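Local atomic coordinates of L-rhamnose mutarotase (Formosa agariphila, PDB entry 6HHN), a protein that catalyses the interconversion of the alpha and beta anomers of L-rhamnose, a step in the breakdown of the algal polysaccharide ulvan. Residues 47-53 and 65-71; 19-25 and 93-97; 86-90 and 100-104; 14-20 and 104-110. All coordinates share one frame; numbering follows the deposited sequence. Where two conformers were deposited one is given.

Contact 1. Residues 47-53 and 65-71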
loop_
_atom_site.group_PDB
_atom_site.type_symbol
_atom_site.label_atom_id
_atom_site.label_comp_id
_atom_site.label_asym_id
_atom_site.label_seq_id
_atom_site.Cartn_x
_atom_site.Cartn_y
_atom_site.Cartn_z
ATOM N N ASN A 47 -5.069 -6.859 19.287
ATOM C CA ASN A 47 -3.804 -6.139 19.323
ATOM C C ASN A 47 -3.873 -4.805 18.594
ATOM O O ASN A 47 -2.833 -4.209 18.293
ATOM C CB ASN A 47 -2.677 -7.024 18.793
ATOM C CG ASN A 47 -2.218 -8.055 19.820
ATOM O OD1 ASN A 47 -1.203 -7.864 20.491
ATOM N ND2 ASN A 47 -2.981 -9.146 19.964
ATOM N N GLY A 48 -5.080 -4.320 18.319
ATOM C CA GLY A 48 -5.278 -2.978 17.807
ATOM C C GLY A 48 -5.224 -2.824 16.304
ATOM O O GLY A 48 -5.222 -1.688 15.813
ATOM N N VAL A 49 -5.190 -3.916 15.557
ATOM C CA VAL A 49 -5.128 -3.834 14.102
ATOM C C VAL A 49 -6.534 -3.669 13.544
ATOM O O VAL A 49 -7.465 -4.387 13.941
ATOM C CB VAL A 49 -4.463 -5.087 13.513
ATOM C CG1 VAL A 49 -4.455 -5.014 11.980
ATOM C CG2 VAL A 49 -3.060 -5.242 14.034
ATOM N N SER A 50 -6.687 -2.737 12.608
ATOM C CA SER A 50 -7.924 -2.589 11.858
ATOM C C SER A 50 -7.589 -2.218 10.422
ATOM O O SER A 50 -6.453 -1.842 10.100
ATOM C CB SER A 50 -8.837 -1.521 12.469
ATOM O OG SER A 50 -8.229 -0.239 12.429
ATOM N N GLU A 51 -8.594 -2.353 9.558
ATOM C CA GLU A 51 -8.501 -1.947 8.157
ATOM C C GLU A 51 -7.217 -2.459 7.515
ATOM O O GLU A 51 -6.445 -1.712 6.910
ATOM C CB GLU A 51 -8.643 -0.440 8.020
ATOM C CG GLU A 51 -10.006 0.041 8.488
ATOM C CD GLU A 51 -10.187 1.525 8.309
ATOM O OE1 GLU A 51 -9.932 2.007 7.187
ATOM O OE2 GLU A 51 -10.560 2.199 9.295
ATOM N N TYR A 52 -7.002 -3.752 7.669
ATOM C CA TYR A 52 -5.814 -4.440 7.168
ATOM C C TYR A 52 -6.114 -4.955 5.769
ATOM O O TYR A 52 -6.932 -5.856 5.597
ATOM C CB TYR A 52 -5.523 -5.606 8.113
ATOM C CG TYR A 52 -4.268 -6.408 7.875
ATOM C CD1 TYR A 52 -3.347 -6.093 6.885
ATOM C CD2 TYR A 52 -4.011 -7.514 8.670
ATOM C CE1 TYR A 52 -2.208 -6.857 6.721
ATOM C CE2 TYR A 52 -2.896 -8.267 8.510
ATOM C CZ TYR A 52 -1.984 -7.951 7.525
ATOM O OH TYR A 52 -0.846 -8.738 7.372
ATOM N N SER A 53 -5.438 -4.379 4.772
ATOM C CA SER A 53 -5.551 -4.784 3.389
ATOM C C SER A 53 -4.205 -5.286 2.892
ATOM O O SER A 53 -3.155 -4.766 3.285
ATOM C CB SER A 53 -5.895 -3.589 2.477
ATOM O OG SER A 53 -7.268 -3.207 2.607
ATOM N N ALA A 65 1.078 -4.375 1.865
ATOM C CA ALA A 65 0.155 -4.418 2.989
ATOM C C ALA A 65 0.004 -3.030 3.590
ATOM O O ALA A 65 0.986 -2.286 3.730
ATOM C CB ALA A 65 0.686 -5.369 4.066
ATOM N N PHE A 66 -1.239 -2.700 3.961
ATOM C CA PHE A 66 -1.589 -1.480 4.669
ATOM C C PHE A 66 -2.447 -1.871 5.864
ATOM O O PHE A 66 -3.345 -2.695 5.730
ATOM C CB PHE A 66 -2.401 -0.561 3.743
ATOM C CG PHE A 66 -2.998 0.628 4.439
ATOM C CD1 PHE A 66 -4.256 0.553 5.036
ATOM C CD2 PHE A 66 -2.296 1.810 4.524
ATOM C CE1 PHE A 66 -4.792 1.641 5.697
ATOM C CE2 PHE A 66 -2.851 2.916 5.173
ATOM C CZ PHE A 66 -4.095 2.820 5.761
ATOM N N GLN A 67 -2.184 -1.274 7.024
ATOM C CA GLN A 67 -3.060 -1.490 8.168
ATOM C C GLN A 67 -3.013 -0.276 9.079
ATOM O O GLN A 67 -2.094 0.548 9.018
ATOM C CB GLN A 67 -2.710 -2.764 8.947
ATOM C CG GLN A 67 -1.338 -2.750 9.510
ATOM C CD GLN A 67 -0.890 -4.068 10.166
ATOM O OE1 GLN A 67 -1.312 -5.181 9.807
ATOM N NE2 GLN A 67 -0.014 -3.932 11.109
ATOM N N LYS A 68 -4.032 -0.170 9.917
ATOM C CA LYS A 68 -4.057 0.792 11.003
ATOM C C LYS A 68 -3.828 0.053 12.308
ATOM O O LYS A 68 -4.334 -1.055 12.498
ATOM C CB LYS A 68 -5.399 1.497 11.087
ATOM C CG LYS A 68 -5.702 2.381 9.912
ATOM C CD LYS A 68 -7.012 3.089 10.152
ATOM C CE LYS A 68 -7.464 3.804 8.911
ATOM N NZ LYS A 68 -8.775 4.504 9.114
ATOM N N VAL A 69 -3.080 0.677 13.208
ATOM C CA VAL A 69 -2.761 0.088 14.497
ATOM C C VAL A 69 -3.067 1.124 15.561
ATOM O O VAL A 69 -2.532 2.239 15.521
ATOM C CB VAL A 69 -1.298 -0.373 14.582
ATOM C CG1 VAL A 69 -1.017 -0.950 15.963
ATOM C CG2 VAL A 69 -1.007 -1.408 13.494
ATOM N N SER A 70 -3.936 0.759 16.500
ATOM C CA SER A 70 -4.296 1.639 17.611
ATOM C C SER A 70 -3.544 1.149 18.843
ATOM O O SER A 70 -4.052 0.374 19.652
ATOM C CB SER A 70 -5.803 1.637 17.820
ATOM O OG SER A 70 -6.465 2.129 16.668
ATOM N N GLY A 71 -2.302 1.608 18.968
ATOM C CA GLY A 71 -1.456 1.257 20.093
ATOM C C GLY A 71 -1.441 -0.223 20.415
ATOM O O GLY A 71 -1.292 -1.060 19.527
HETATM O O HOH W 1 -6.665 0.216 14.640
#
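A beta bulge between Ser50 and Ser53, where the chain turns a corner at Glu51, interrupts the antiparallel pairing of 47-53 with 65-71: Ser50 pairs with Lys68 and Ser53 with Phe66, a shift of one residue. Two backbone bonds join each of these pairs, Ser50 N to Lys68 O at 2.9 Å and Ser53 N to Phe66 O at 2.9 Å among them. The kink turns Glu51 toward the neighbouring strand, where OE2 of Glu51 takes Lys68 NZ at 2.9 Å, the ammonium standing above the carboxylate plane. OE1 of the same carboxylate pairs with Lys68 of the second subunit, and Lys68 likewise meets Glu51 there. With Glu51 cut back to an alanine, both lysines would probably be left short of a counter-charge at the dimer interface. On the other face, Gln67 OE1 sits 3.4 Å above the Tyr52 ring plane, over its centre, with amide and ring planes 84° apart. The bulged ladder belongs to the dimeric alpha-beta barrel fold, with Tyr52 probably binding substrate, as in related mutarotases.

Contact 2. Residues 19-25 and 93-97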
loop_
_atom_site.group_PDB
_atom_site.type_symbol
_atom_site.label_atom_id
_atom_site.label_comp_id
_atom_site.label_asym_id
_atom_site.label_seq_id
_atom_site.Cartn_x
_atom_site.Cartn_y
_atom_site.Cartn_z
ATOM N N MET A 19 5.896 -7.547 1.104
ATOM C CA MET A 19 6.233 -8.959 1.231
ATOM C C MET A 19 6.369 -9.556 -0.158
ATOM O O MET A 19 6.074 -8.901 -1.162
ATOM C CB MET A 19 5.177 -9.709 2.043
ATOM C CG MET A 19 5.115 -9.250 3.494
ATOM S SD MET A 19 3.803 -10.001 4.449
ATOM C CE MET A 19 2.381 -9.183 3.732
ATOM N N LYS A 20 6.812 -10.810 -0.220
ATOM C CA LYS A 20 7.118 -11.470 -1.482
ATOM C C LYS A 20 6.420 -12.822 -1.508
ATOM O O LYS A 20 6.593 -13.630 -0.594
ATOM C CB LYS A 20 8.630 -11.653 -1.689
ATOM C CG LYS A 20 9.492 -10.375 -1.815
ATOM C CD LYS A 20 9.138 -9.539 -3.041
ATOM C CE LYS A 20 9.367 -10.287 -4.343
ATOM N NZ LYS A 20 9.177 -9.391 -5.532
ATOM N N LEU A 21 5.625 -13.054 -2.534
ATOM C CA LEU A 21 5.001 -14.345 -2.801
ATOM C C LEU A 21 5.867 -15.144 -3.765
ATOM O O LEU A 21 6.569 -14.585 -4.622
ATOM C CB LEU A 21 3.620 -14.072 -3.419
ATOM C CG LEU A 21 2.584 -15.175 -3.593
ATOM C CD1 LEU A 21 2.157 -15.733 -2.252
ATOM C CD2 LEU A 21 1.384 -14.640 -4.352
ATOM N N ASN A 22 5.827 -16.455 -3.638
ATOM C CA ASN A 22 6.525 -17.292 -4.598
ATOM C C ASN A 22 5.780 -17.272 -5.932
ATOM O O ASN A 22 4.559 -17.128 -5.981
ATOM C CB ASN A 22 6.632 -18.723 -4.083
ATOM C CG ASN A 22 7.551 -18.851 -2.878
ATOM O OD1 ASN A 22 8.331 -17.955 -2.566
ATOM N ND2 ASN A 22 7.479 -19.990 -2.215
ATOM N N LYS A 23 6.530 -17.427 -7.020
ATOM C CA LYS A 23 5.942 -17.326 -8.348
ATOM C C LYS A 23 4.776 -18.293 -8.500
ATOM O O LYS A 23 4.873 -19.461 -8.125
ATOM C CB LYS A 23 7.006 -17.652 -9.404
ATOM C CG LYS A 23 8.258 -16.797 -9.316
ATOM C CD LYS A 23 9.066 -16.843 -10.612
ATOM C CE LYS A 23 9.703 -15.488 -10.909
ATOM N NZ LYS A 23 10.471 -15.491 -12.190
ATOM N N GLY A 24 3.673 -17.794 -9.059
ATOM C CA GLY A 24 2.540 -18.622 -9.422
ATOM C C GLY A 24 1.586 -18.978 -8.308
ATOM O O GLY A 24 0.685 -19.798 -8.531
ATOM N N GLN A 25 1.730 -18.385 -7.124
ATOM C CA GLN A 25 0.966 -18.809 -5.958
ATOM C C GLN A 25 -0.122 -17.817 -5.563
ATOM O O GLN A 25 -0.630 -17.887 -4.442
ATOM C CB GLN A 25 1.903 -19.067 -4.778
ATOM C CG GLN A 25 2.922 -20.150 -5.043
ATOM C CD GLN A 25 2.271 -21.461 -5.409
ATOM O OE1 GLN A 25 1.262 -21.855 -4.831
ATOM N NE2 GLN A 25 2.828 -22.130 -6.398
ATOM N N ASP A 93 5.172 -22.412 2.519
ATOM C CA ASP A 93 5.491 -23.015 1.230
ATOM C C ASP A 93 5.265 -22.070 0.066
ATOM O O ASP A 93 5.845 -22.292 -1.010
ATOM C CB ASP A 93 4.656 -24.282 1.006
ATOM C CG ASP A 93 3.128 -24.054 1.160
ATOM O OD1 ASP A 93 2.686 -23.156 1.916
ATOM O OD2 ASP A 93 2.355 -24.809 0.533
ATOM N N ILE A 94 4.440 -21.039 0.223
ATOM C CA ILE A 94 4.107 -20.159 -0.897
ATOM C C ILE A 94 4.607 -18.743 -0.718
ATOM O O ILE A 94 4.447 -17.933 -1.637
ATOM C CB ILE A 94 2.603 -20.182 -1.223
ATOM C CG1 ILE A 94 1.799 -19.578 -0.083
ATOM C CG2 ILE A 94 2.181 -21.634 -1.525
ATOM C CD1 ILE A 94 0.301 -19.583 -0.360
ATOM N N MET A 95 5.183 -18.399 0.430
ATOM C CA MET A 95 5.727 -17.079 0.711
ATOM C C MET A 95 7.249 -17.154 0.801
ATOM O O MET A 95 7.813 -18.199 1.119
ATOM C CB MET A 95 5.216 -16.554 2.074
ATOM C CG MET A 95 3.718 -16.447 2.228
ATOM S SD MET A 95 3.074 -15.004 1.393
ATOM C CE MET A 95 3.731 -13.673 2.418
ATOM N N GLN A 96 7.904 -16.029 0.523
ATOM C CA GLN A 96 9.311 -15.865 0.836
ATOM C C GLN A 96 9.448 -15.638 2.334
ATOM O O GLN A 96 8.923 -14.658 2.874
ATOM C CB GLN A 96 9.898 -14.705 0.050
ATOM C CG GLN A 96 11.382 -14.660 0.098
ATOM C CD GLN A 96 11.954 -13.552 -0.773
ATOM O OE1 GLN A 96 12.057 -13.680 -1.986
ATOM N NE2 GLN A 96 12.276 -12.448 -0.152
ATOM N N VAL A 97 10.098 -16.570 3.020
ATOM C CA VAL A 97 10.110 -16.573 4.467
ATOM C C VAL A 97 11.513 -16.724 5.019
ATOM O O VAL A 97 12.427 -17.200 4.349
ATOM C CB VAL A 97 9.216 -17.676 5.069
ATOM C CG1 VAL A 97 7.790 -17.536 4.623
ATOM C CG2 VAL A 97 9.750 -19.062 4.717
HETATM O O HOH W 2 7.445 -12.228 2.192
#
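The end of the 13-20 strand of this dimeric alpha-beta barrel is held by a single beta bridge, Leu21 with Met95, to the loop that follows helix 82-91. Two backbone bonds frame it: Gln96 N gives to Lys20 O at 3.0 Å, and Asn22 N to Ile94 O at 2.8 Å, both nearly straight. Just beyond, a type II turn from Asn22 to Gln25 leads into helix 26-34, with Gln25 at its N-cap position. Asn22 lays its amide along the 93-97 backbone, and its ND2 reaches Asp93 O in a weak, bent bond of 3.1 Å. Replacing Asn22 by an alanine is likely to leave Asp93 O without this weak donor and to open a gap beside the Ile94 peptide. Gln25 crosses Ile94 obliquely and brings its OE1 to 3.4 Å from Ile94 CG2. On the side of Tyr29 and Leu63, in the conformer given here, one of two, Met95 SD lies 3.8 Å from Leu21 CD1 and Met95 CE comes near Met19 SD; Tyr29 is a probable substrate-binding residue. Lys20 and Gln96 run side by side, while Lys20 NZ goes on to Thr60 O and Thr62 OG1. One water bridges the two segments, accepting from Lys20 N at 2.9 Å and lying 2.9 Å from Gln96 O, one of several acceptors around it.

Contact 3. Residues 86-90 and 100-104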
loop_
_atom_site.group_PDB
_atom_site.type_symbol
_atom_site.label_atom_id
_atom_site.label_comp_id
_atom_site.label_asym_id
_atom_site.label_seq_id
_atom_site.Cartn_x
_atom_site.Cartn_y
_atom_site.Cartn_z
ATOM N N LYS A 86 1.857 -20.539 14.073
ATOM C CA LYS A 86 1.206 -21.594 13.305
ATOM C C LYS A 86 0.766 -21.101 11.935
ATOM O O LYS A 86 0.850 -21.839 10.948
ATOM C CB LYS A 86 0.015 -22.164 14.084
ATOM C CG LYS A 86 0.407 -23.097 15.198
ATOM C CD LYS A 86 -0.788 -23.372 16.082
ATOM C CE LYS A 86 -0.457 -24.363 17.184
ATOM N NZ LYS A 86 -0.235 -25.720 16.626
ATOM N N TRP A 87 0.285 -19.850 11.852
ATOM C CA TRP A 87 -0.087 -19.283 10.556
ATOM C C TRP A 87 1.141 -19.151 9.649
ATOM O O TRP A 87 1.094 -19.522 8.474
ATOM C CB TRP A 87 -0.787 -17.920 10.749
ATOM C CG TRP A 87 -1.218 -17.315 9.437
ATOM C CD1 TRP A 87 -0.631 -16.271 8.788
ATOM C CD2 TRP A 87 -2.314 -17.731 8.625
ATOM N NE1 TRP A 87 -1.301 -16.000 7.609
ATOM C CE2 TRP A 87 -2.341 -16.883 7.489
ATOM C CE3 TRP A 87 -3.291 -18.727 8.747
ATOM C CZ2 TRP A 87 -3.290 -17.019 6.477
ATOM C CZ3 TRP A 87 -4.247 -18.844 7.752
ATOM C CH2 TRP A 87 -4.223 -18.005 6.620
ATOM N N TRP A 88 2.242 -18.660 10.189
ATOM C CA TRP A 88 3.474 -18.600 9.407
ATOM C C TRP A 88 3.853 -19.983 8.887
ATOM O O TRP A 88 4.210 -20.145 7.706
ATOM C CB TRP A 88 4.584 -18.039 10.276
ATOM C CG TRP A 88 4.448 -16.598 10.615
ATOM C CD1 TRP A 88 3.611 -15.682 10.041
ATOM C CD2 TRP A 88 5.172 -15.903 11.628
ATOM N NE1 TRP A 88 3.797 -14.447 10.623
ATOM C CE2 TRP A 88 4.748 -14.565 11.604
ATOM C CE3 TRP A 88 6.156 -16.285 12.540
ATOM C CZ2 TRP A 88 5.269 -13.610 12.467
ATOM C CZ3 TRP A 88 6.662 -15.339 13.405
ATOM C CH2 TRP A 88 6.221 -14.019 13.361
ATOM N N ASP A 89 3.816 -20.997 9.755
ATOM C CA ASP A 89 4.161 -22.342 9.299
ATOM C C ASP A 89 3.234 -22.790 8.169
ATOM O O ASP A 89 3.663 -23.425 7.200
ATOM C CB ASP A 89 4.028 -23.334 10.457
ATOM C CG ASP A 89 5.073 -23.151 11.568
ATOM O OD1 ASP A 89 6.092 -22.464 11.379
ATOM O OD2 ASP A 89 4.858 -23.728 12.667
ATOM N N PHE A 90 1.930 -22.521 8.305
ATOM C CA PHE A 90 0.944 -22.926 7.303
ATOM C C PHE A 90 1.193 -22.272 5.954
ATOM O O PHE A 90 0.949 -22.894 4.911
ATOM C CB PHE A 90 -0.428 -22.564 7.872
ATOM C CG PHE A 90 -1.591 -22.818 6.975
ATOM C CD1 PHE A 90 -1.968 -24.088 6.620
ATOM C CD2 PHE A 90 -2.384 -21.754 6.554
ATOM C CE1 PHE A 90 -3.072 -24.316 5.818
ATOM C CE2 PHE A 90 -3.495 -21.968 5.772
ATOM C CZ PHE A 90 -3.846 -23.252 5.400
ATOM N N ASP A 100 12.496 -19.059 10.530
ATOM C CA ASP A 100 11.416 -19.304 11.485
ATOM C C ASP A 100 10.036 -19.265 10.847
ATOM O O ASP A 100 9.028 -19.377 11.562
ATOM C CB ASP A 100 11.495 -18.342 12.683
ATOM C CG ASP A 100 11.197 -16.894 12.327
ATOM O OD1 ASP A 100 10.871 -16.585 11.160
ATOM O OD2 ASP A 100 11.280 -16.059 13.258
ATOM N N ASN A 101 9.979 -19.168 9.528
ATOM C CA ASN A 101 8.777 -19.153 8.692
ATOM C C ASN A 101 8.051 -17.815 8.695
ATOM O O ASN A 101 7.073 -17.686 7.966
ATOM C CB ASN A 101 7.825 -20.323 8.992
ATOM C CG ASN A 101 8.401 -21.655 8.555
ATOM O OD1 ASN A 101 9.238 -21.733 7.634
ATOM N ND2 ASN A 101 7.959 -22.713 9.195
ATOM N N SER A 102 8.523 -16.811 9.424
ATOM C CA SER A 102 7.910 -15.490 9.306
ATOM C C SER A 102 8.209 -14.924 7.920
ATOM O O SER A 102 9.309 -15.118 7.384
ATOM C CB SER A 102 8.440 -14.547 10.382
ATOM O OG SER A 102 9.836 -14.322 10.251
ATOM N N PRO A 103 7.255 -14.242 7.300
ATOM C CA PRO A 103 7.506 -13.685 5.969
ATOM C C PRO A 103 8.561 -12.602 6.017
ATOM O O PRO A 103 8.635 -11.809 6.958
ATOM C CB PRO A 103 6.151 -13.101 5.552
ATOM C CG PRO A 103 5.351 -13.007 6.763
ATOM C CD PRO A 103 5.856 -14.035 7.743
ATOM N N VAL A 104 9.430 -12.604 5.000
ATOM C CA VAL A 104 10.275 -11.446 4.756
ATOM C C VAL A 104 9.381 -10.231 4.590
ATOM O O VAL A 104 8.347 -10.286 3.915
ATOM C CB VAL A 104 11.139 -11.700 3.509
ATOM C CG1 VAL A 104 11.909 -10.455 3.140
ATOM C CG2 VAL A 104 12.091 -12.876 3.762
HETATM O O HOH W 3 4.802 -17.736 6.376
HETATM O O HOH W 4 8.625 -22.583 12.697
#
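CH-pi contacts join the Trp88 indole to the 100-104 loop. Ser102 CB stands 3.5 Å from the centroid of the six-membered ring of Trp88, only 8° off its normal, and Pro103 CD lies 3.8 Å from the centroid of the five-membered ring. Both carbons approach over the same face, so serine and proline together span the two rings. Trp88 CG lies anti to the carbonyl carbon (chi1 -70°), which swings the indole off helix 82-91 and across the loop. Among direct hydrogen bonds, Asn101 ND2 donates to Asp89 OD1 at 2.9 Å in an almost straight line. Asp89 OD1 lies in the amide plane of Asn101, while the donor comes to OD1 from above the carboxylate plane; the two planes stand 86° apart. Within the loop, Asp100 OD1 accepts from Ser102 N at 2.9 Å, an Asx turn, and from Ser102 OG at 2.6 Å through its syn lone pair. These two bonds fix the serine whose CB lies on the indole; its OG is also bonded to Asn98 ND2. Water links the backbones as well, one molecule donating to both Trp88 O and Asn101 O at 2.8 Å. The chemistry implies a tryptophan held on one face by aliphatic carbons backed by a hydrogen-bonded turn, which probably sets the tilt of an indole that, by analogy with related mutarotases, binds the sugar.

Contact 4. Residues 14-20 and 104-110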
loop_
_atom_site.group_PDB
_atom_site.type_symbol
_atom_site.label_atom_id
_atom_site.label_comp_id
_atom_site.label_asym_id
_atom_site.label_seq_id
_atom_site.Cartn_x
_atom_site.Cartn_y
_atom_site.Cartn_z
ATOM N N ARG A 14 -0.720 4.526 10.888
ATOM C CA ARG A 14 -0.797 3.786 9.635
ATOM C C ARG A 14 0.541 3.112 9.382
ATOM O O ARG A 14 1.591 3.760 9.510
ATOM C CB ARG A 14 -1.141 4.723 8.478
ATOM C CG ARG A 14 -2.477 5.432 8.695
ATOM C CD ARG A 14 -2.682 6.582 7.740
ATOM N NE ARG A 14 -1.686 7.632 7.894
ATOM C CZ ARG A 14 -1.749 8.616 8.790
ATOM N NH1 ARG A 14 -0.787 9.528 8.832
ATOM N NH2 ARG A 14 -2.757 8.688 9.643
ATOM N N LEU A 15 0.499 1.847 8.994
ATOM C CA LEU A 15 1.691 1.075 8.704
ATOM C C LEU A 15 1.555 0.438 7.331
ATOM O O LEU A 15 0.477 -0.026 6.956
ATOM C CB LEU A 15 1.869 -0.062 9.719
ATOM C CG LEU A 15 2.286 0.285 11.135
ATOM C CD1 LEU A 15 2.578 -1.038 11.834
ATOM C CD2 LEU A 15 3.471 1.219 11.163
ATOM N N ALA A 16 2.652 0.393 6.593
ATOM C CA ALA A 16 2.672 -0.316 5.327
ATOM C C ALA A 16 3.968 -1.099 5.211
ATOM O O ALA A 16 5.022 -0.671 5.701
ATOM C CB ALA A 16 2.560 0.656 4.142
ATOM N N PHE A 17 3.878 -2.228 4.503
ATOM C CA PHE A 17 5.053 -3.073 4.329
ATOM C C PHE A 17 4.909 -3.916 3.079
ATOM O O PHE A 17 3.807 -4.145 2.583
ATOM C CB PHE A 17 5.341 -3.940 5.564
ATOM C CG PHE A 17 4.156 -4.704 6.125
ATOM C CD1 PHE A 17 3.252 -4.086 6.973
ATOM C CD2 PHE A 17 3.946 -6.028 5.802
ATOM C CE1 PHE A 17 2.169 -4.784 7.498
ATOM C CE2 PHE A 17 2.866 -6.734 6.337
ATOM C CZ PHE A 17 1.986 -6.102 7.181
ATOM N N LYS A 18 6.052 -4.384 2.580
ATOM C CA LYS A 18 6.148 -5.154 1.350
ATOM C C LYS A 18 6.586 -6.569 1.687
ATOM O O LYS A 18 7.535 -6.765 2.454
ATOM C CB LYS A 18 7.182 -4.471 0.440
ATOM C CG LYS A 18 7.599 -5.240 -0.778
ATOM C CD LYS A 18 8.690 -4.501 -1.587
ATOM C CE LYS A 18 9.335 -5.455 -2.559
ATOM N NZ LYS A 18 10.387 -4.826 -3.373
ATOM N N MET A 19 5.896 -7.547 1.104
ATOM C CA MET A 19 6.233 -8.959 1.231
ATOM C C MET A 19 6.369 -9.556 -0.158
ATOM O O MET A 19 6.074 -8.901 -1.162
ATOM C CB MET A 19 5.177 -9.709 2.043
ATOM C CG MET A 19 5.115 -9.250 3.494
ATOM S SD MET A 19 3.803 -10.001 4.449
ATOM C CE MET A 19 2.381 -9.183 3.732
ATOM N N LYS A 20 6.812 -10.810 -0.220
ATOM C CA LYS A 20 7.118 -11.470 -1.482
ATOM C C LYS A 20 6.420 -12.822 -1.508
ATOM O O LYS A 20 6.593 -13.630 -0.594
ATOM C CB LYS A 20 8.630 -11.653 -1.689
ATOM C CG LYS A 20 9.492 -10.375 -1.815
ATOM C CD LYS A 20 9.138 -9.539 -3.041
ATOM C CE LYS A 20 9.367 -10.287 -4.343
ATOM N NZ LYS A 20 9.177 -9.391 -5.532
ATOM N N VAL A 104 9.430 -12.604 5.000
ATOM C CA VAL A 104 10.275 -11.446 4.756
ATOM C C VAL A 104 9.381 -10.231 4.590
ATOM O O VAL A 104 8.347 -10.286 3.915
ATOM C CB VAL A 104 11.139 -11.700 3.509
ATOM C CG1 VAL A 104 11.909 -10.455 3.140
ATOM C CG2 VAL A 104 12.091 -12.876 3.762
ATOM N N SER A 105 9.776 -9.127 5.211
ATOM C CA SER A 105 8.937 -7.933 5.236
ATOM C C SER A 105 9.818 -6.700 5.197
ATOM O O SER A 105 10.738 -6.586 6.010
ATOM C CB SER A 105 8.123 -7.936 6.534
ATOM O OG SER A 105 7.145 -6.929 6.542
ATOM N N ILE A 106 9.548 -5.802 4.265
ATOM C CA ILE A 106 10.297 -4.556 4.077
ATOM C C ILE A 106 9.382 -3.404 4.459
ATOM O O ILE A 106 8.330 -3.223 3.833
ATOM C CB ILE A 106 10.753 -4.416 2.611
ATOM C CG1 ILE A 106 11.600 -5.608 2.172
ATOM C CG2 ILE A 106 11.477 -3.084 2.403
ATOM C CD1 ILE A 106 12.998 -5.559 2.647
ATOM N N PRO A 107 9.704 -2.598 5.468
ATOM C CA PRO A 107 8.790 -1.511 5.837
ATOM C C PRO A 107 8.819 -0.396 4.802
ATOM O O PRO A 107 9.843 -0.129 4.168
ATOM C CB PRO A 107 9.337 -1.023 7.183
ATOM C CG PRO A 107 10.797 -1.378 7.139
ATOM C CD PRO A 107 10.880 -2.668 6.360
ATOM N N LEU A 108 7.676 0.270 4.649
ATOM C CA LEU A 108 7.526 1.380 3.718
ATOM C C LEU A 108 7.163 2.636 4.494
ATOM O O LEU A 108 6.214 2.632 5.282
ATOM C CB LEU A 108 6.440 1.056 2.705
ATOM C CG LEU A 108 6.633 -0.256 1.937
ATOM C CD1 LEU A 108 5.388 -0.629 1.137
ATOM C CD2 LEU A 108 7.818 -0.159 1.037
ATOM N N GLU A 109 7.900 3.715 4.243
ATOM C CA GLU A 109 7.766 4.957 4.999
ATOM C C GLU A 109 6.694 5.850 4.379
ATOM O O GLU A 109 6.703 6.094 3.170
ATOM C CB GLU A 109 9.116 5.680 4.966
ATOM C CG GLU A 109 9.155 7.042 5.647
ATOM C CD GLU A 109 10.478 7.776 5.414
ATOM O OE1 GLU A 109 11.494 7.110 5.106
ATOM O OE2 GLU A 109 10.508 9.019 5.531
ATOM N N GLU A 110 5.779 6.354 5.212
ATOM C CA GLU A 110 4.756 7.260 4.694
ATOM C C GLU A 110 5.373 8.606 4.327
ATOM O O GLU A 110 6.075 9.220 5.135
ATOM C CB GLU A 110 3.628 7.453 5.707
ATOM C CG GLU A 110 2.399 8.088 5.085
ATOM C CD GLU A 110 1.255 8.232 6.061
ATOM O OE1 GLU A 110 1.436 8.932 7.084
ATOM O OE2 GLU A 110 0.175 7.651 5.794
HETATM O O HOH W 5 4.805 2.267 7.430
HETATM O O HOH W 2 7.445 -12.228 2.192
#
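Arg14 bends at chi3 (-62°) while Glu110 sets CG anti to its backbone N (chi1 -165°) and runs on extended, and this brings guanidinium and carboxylate edge to edge. The salt bridge is side-on and two-pronged: Arg14 NE reaches Glu110 OE2 at 2.8 Å and Arg14 NH1 reaches Glu110 OE1 at 2.9 Å, each oxygen using its syn lone pair, with the groups only 20° from coplanar. Ser53 OG of the second subunit is also hydrogen-bonded to Glu110 OE2, and Tyr113 meets Arg14 by a cation-pi contact. Farther along, Lys18 pairs with Ile106 through Lys18 N to Ile106 O at 2.8 Å and the return bond. Beside this pair, Leu108 CD1 packs against the Phe17 backbone, 3.8 Å from Phe17 C, and Ser105 OG approaches Phe17 CD2 to 3.4 Å. Water bridges Ala16 N and Leu108 O. This antiparallel pair of 13-20 with 106-114 is a sheet element of the dimeric alpha-beta barrel, in which the C-terminal strand continues the sheet into the second subunit.

Overall arrangement
Strand 13-20 runs through contacts 2 and 4 and borders contact 1: contact 4 pairs it with 106-114, contact 2 joins its far end to the 93-97 loop, and strand 62-69 of contact 1 adjoins it through backbone bonds of Ala65 with Phe17 and of Gln67 with Leu15. Contact 3 shares Val104 with contact 4, and its Pro103 packs on Met19. Contacts 1 and 2 lie on opposite sides of the chain's centre, their centres about 22 Å apart; the centres of contacts 2 and 3 are about 11 Å apart, and the two touch. Contact 4 spans the longest sequence interval and encloses the others. Contacts 1 and 4 both lie at the dimer interface, whereas contacts 2 and 3 stay within one chain, beside residues that probably bind rhamnose.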